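Local coordinates for protein lectin CEL-I, N-acetyl-D-galactosamine-specific C-type (Cucumaria echinata, PDB 1WMZ) that binds N-acetyl-D-galactosamine through a calcium-dependent C-type lectin domain, as an invertebrate sugar-recognition protein, at residues L71-Y76 with G112-T117. Sequence-based numbering, arbitrary orientation.
Sequences LWIGLY and GQFRHT. With NGA (2-acetamido-2-deoxy-beta-D-galactopyranose), chain E.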
loop_
_atom_site.group_PDB
_atom_site.type_symbol
_atom_site.label_atom_id
_atom_site.label_comp_id
_atom_site.label_asym_id
_atom_site.label_seq_id
_atom_site.Cartn_x
_atom_site.Cartn_y
_atom_site.Cartn_z
ATOM N N LEU A 71 15.728 -8.852 17.926
ATOM C CA LEU A 71 15.043 -8.295 16.763
ATOM C C LEU A 71 15.036 -6.780 16.862
ATOM O O LEU A 71 14.441 -6.263 17.807
ATOM C CB LEU A 71 13.595 -8.765 16.767
ATOM C CG LEU A 71 12.740 -8.157 15.617
ATOM C CD1 LEU A 71 13.092 -8.886 14.294
ATOM C CD2 LEU A 71 11.305 -8.232 15.922
ATOM N N TRP A 72 15.691 -6.094 15.932
ATOM C CA TRP A 72 15.778 -4.635 15.954
ATOM C C TRP A 72 14.375 -4.051 15.805
ATOM O O TRP A 72 13.553 -4.562 15.053
ATOM C CB TRP A 72 16.643 -4.081 14.834
ATOM C CG TRP A 72 18.135 -4.314 14.934
ATOM C CD1 TRP A 72 18.943 -4.922 13.994
ATOM C CD2 TRP A 72 18.994 -3.986 16.038
ATOM N NE1 TRP A 72 20.241 -4.972 14.442
ATOM C CE2 TRP A 72 20.305 -4.401 15.689
ATOM C CE3 TRP A 72 18.799 -3.362 17.274
ATOM C CZ2 TRP A 72 21.388 -4.217 16.539
ATOM C CZ3 TRP A 72 19.842 -3.191 18.091
ATOM C CH2 TRP A 72 21.145 -3.589 17.728
ATOM N N ILE A 73 14.109 -2.964 16.531
ATOM C CA ILE A 73 12.888 -2.199 16.336
ATOM C C ILE A 73 13.328 -0.758 16.157
ATOM O O ILE A 73 14.471 -0.429 16.410
ATOM C CB ILE A 73 11.887 -2.372 17.539
ATOM C CG1 ILE A 73 12.482 -1.872 18.891
ATOM C CG2 ILE A 73 11.448 -3.855 17.676
ATOM C CD1 ILE A 73 11.514 -1.972 20.002
ATOM N N GLY A 74 12.418 0.121 15.744
ATOM C CA GLY A 74 12.800 1.489 15.406
ATOM C C GLY A 74 12.985 2.474 16.557
ATOM O O GLY A 74 12.883 3.680 16.370
ATOM N N LEU A 75 13.270 1.985 17.758
ATOM C CA LEU A 75 13.396 2.867 18.931
ATOM C C LEU A 75 14.866 3.197 19.145
ATOM O O LEU A 75 15.700 2.303 19.103
ATOM C CB LEU A 75 12.858 2.171 20.169
ATOM C CG LEU A 75 12.636 3.046 21.409
ATOM C CD1 LEU A 75 11.427 3.899 21.205
ATOM C CD2 LEU A 75 12.460 2.173 22.669
ATOM N N TYR A 76 15.191 4.466 19.395
ATOM C CA TYR A 76 16.593 4.848 19.593
ATOM C C TYR A 76 16.755 6.152 20.344
ATOM O O TYR A 76 15.832 6.959 20.391
ATOM C CB TYR A 76 17.381 4.883 18.279
ATOM C CG TYR A 76 17.110 6.028 17.328
ATOM C CD1 TYR A 76 15.838 6.489 17.080
ATOM C CD2 TYR A 76 18.174 6.617 16.640
ATOM C CE1 TYR A 76 15.627 7.535 16.189
ATOM C CE2 TYR A 76 17.980 7.642 15.761
ATOM C CZ TYR A 76 16.710 8.099 15.528
ATOM O OH TYR A 76 16.538 9.123 14.627
ATOM N N GLY A 112 17.116 0.128 20.081
ATOM C CA GLY A 112 16.141 -0.738 20.677
ATOM C C GLY A 112 15.958 -2.055 19.951
ATOM O O GLY A 112 16.107 -2.129 18.758
ATOM N N GLN A 113 15.587 -3.081 20.690
ATOM C CA GLN A 113 15.410 -4.431 20.149
ATOM C C GLN A 113 14.599 -5.287 21.124
ATOM O O GLN A 113 14.664 -5.086 22.352
ATOM C CB GLN A 113 16.779 -5.072 19.882
ATOM C CG GLN A 113 17.652 -5.195 21.187
ATOM C CD GLN A 113 19.014 -5.950 21.054
ATOM O OE1 GLN A 113 19.569 -6.388 22.087
ATOM N NE2 GLN A 113 19.558 -6.053 19.853
ATOM N N PHE A 114 13.843 -6.240 20.591
ATOM C CA PHE A 114 13.162 -7.258 21.362
ATOM C C PHE A 114 14.203 -8.334 21.711
ATOM O O PHE A 114 14.961 -8.759 20.832
ATOM C CB PHE A 114 12.142 -8.028 20.512
ATOM C CG PHE A 114 10.825 -7.324 20.239
ATOM C CD1 PHE A 114 9.783 -8.059 19.657
ATOM C CD2 PHE A 114 10.622 -5.978 20.510
ATOM C CE1 PHE A 114 8.547 -7.467 19.370
ATOM C CE2 PHE A 114 9.402 -5.386 20.215
ATOM C CZ PHE A 114 8.364 -6.128 19.652
ATOM N N ARG A 115 14.187 -8.790 22.956
ATOM C CA ARG A 115 14.703 -10.111 23.302
ATOM C C ARG A 115 13.818 -11.237 22.769
ATOM O O ARG A 115 12.627 -11.035 22.492
ATOM C CB ARG A 115 14.803 -10.247 24.814
ATOM C CG ARG A 115 15.849 -9.421 25.419
ATOM C CD ARG A 115 15.852 -9.517 26.909
ATOM N NE ARG A 115 17.006 -8.838 27.492
ATOM C CZ ARG A 115 17.152 -8.647 28.796
ATOM N NH1 ARG A 115 16.224 -9.082 29.650
ATOM N NH2 ARG A 115 18.198 -7.983 29.245
ATOM N N HIS A 116 14.376 -12.451 22.676
ATOM C CA HIS A 116 13.554 -13.601 22.304
ATOM C C HIS A 116 12.741 -14.189 23.467
ATOM O O HIS A 116 11.958 -15.086 23.259
ATOM C CB HIS A 116 14.411 -14.696 21.643
ATOM C CG HIS A 116 15.238 -15.491 22.611
ATOM N ND1 HIS A 116 16.515 -15.124 22.977
ATOM C CD2 HIS A 116 14.971 -16.646 23.268
ATOM C CE1 HIS A 116 17.000 -16.017 23.827
ATOM N NE2 HIS A 116 16.079 -16.944 24.031
ATOM N N THR A 117 12.939 -13.685 24.684
ATOM C CA THR A 117 12.226 -14.118 25.888
ATOM C C THR A 117 11.282 -13.062 26.426
ATOM O O THR A 117 11.330 -11.885 26.025
ATOM C CB THR A 117 13.236 -14.380 27.012
ATOM O OG1 THR A 117 14.031 -13.199 27.214
ATOM C CG2 THR A 117 14.210 -15.490 26.641
HETATM C C1 NGA E . 22.114 -7.708 28.683
HETATM C C2 NGA E . 21.899 -6.797 27.440
HETATM C C3 NGA E . 22.827 -5.644 27.194
HETATM C C4 NGA E . 23.438 -5.075 28.436
HETATM C C5 NGA E . 23.669 -6.003 29.603
HETATM C C6 NGA E . 24.043 -5.294 30.921
HETATM C C7 NGA E . 20.464 -7.987 25.880
HETATM C C8 NGA E . 20.433 -8.751 24.583
HETATM N N2 NGA E . 21.678 -7.548 26.237
HETATM O O1 NGA E . 20.967 -8.455 29.106
HETATM O O3 NGA E . 22.371 -4.598 26.313
HETATM O O4 NGA E . 22.387 -4.249 28.953
HETATM O O5 NGA E . 22.758 -7.072 29.803
HETATM O O6 NGA E . 24.573 -6.346 31.740
HETATM O O7 NGA E . 19.463 -7.772 26.535
#
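Leu71 and Phe114 form an antiparallel hydrogen-bonded pair: Leu71 N donates to Phe114 O, and Phe114 N returns a bond of 2.8 Å to Leu71 O. Trp72 and Gln113 make the adjoining non-hydrogen-bonded pair. Beyond it, Ile73 N reaches Gly112 O almost straight (177° at the hydrogen) but from above the carbonyl plane, off the lone pairs. The chain turns a corner at Gly74, yet Leu75 O still accepts from Gly112 N at 2.8 Å, so Gly112 bonds residues before and after the corner.

Apolar contacts gather on the face of Leu71 and Phe114. The Leu71 and Phe114 side chains lie side by side, Leu71 CD2 4.0 Å from Phe114 CD1, while Ile73 comes across the ring at about a right angle, CG2 3.6 Å from Phe114 CE2. Helix 51-64 covers this side through Val57 and Trp61.

On the other face Gln113 NE2 lies over the Trp72 ring, 3.4 Å from Trp72 CZ3, with amide and ring planes 36° apart; Gly112 O sits in plane at the edge of the same indole. With CG between backbone N and carbonyl carbon (chi1 60°) and the chain then extended, the Gln113 amide is carried out to the sugar site, where OE1 accepts from Asn123 and Asn125.

Polar sugar contacts follow at Arg115, whose NE (2.8 Å) and NH2 both donate to NGA O7, the acetamide oxygen, at the guanidinium edge. Gln113 OE1 approaches the acetamide methyl, NGA C8. Residues 112-115 thus join the hydrophobic core to recognition of the N-acetyl group, two Arg115 donors gripping its one oxygen, consistent with the lectin's preference for N-acetylgalactosamine.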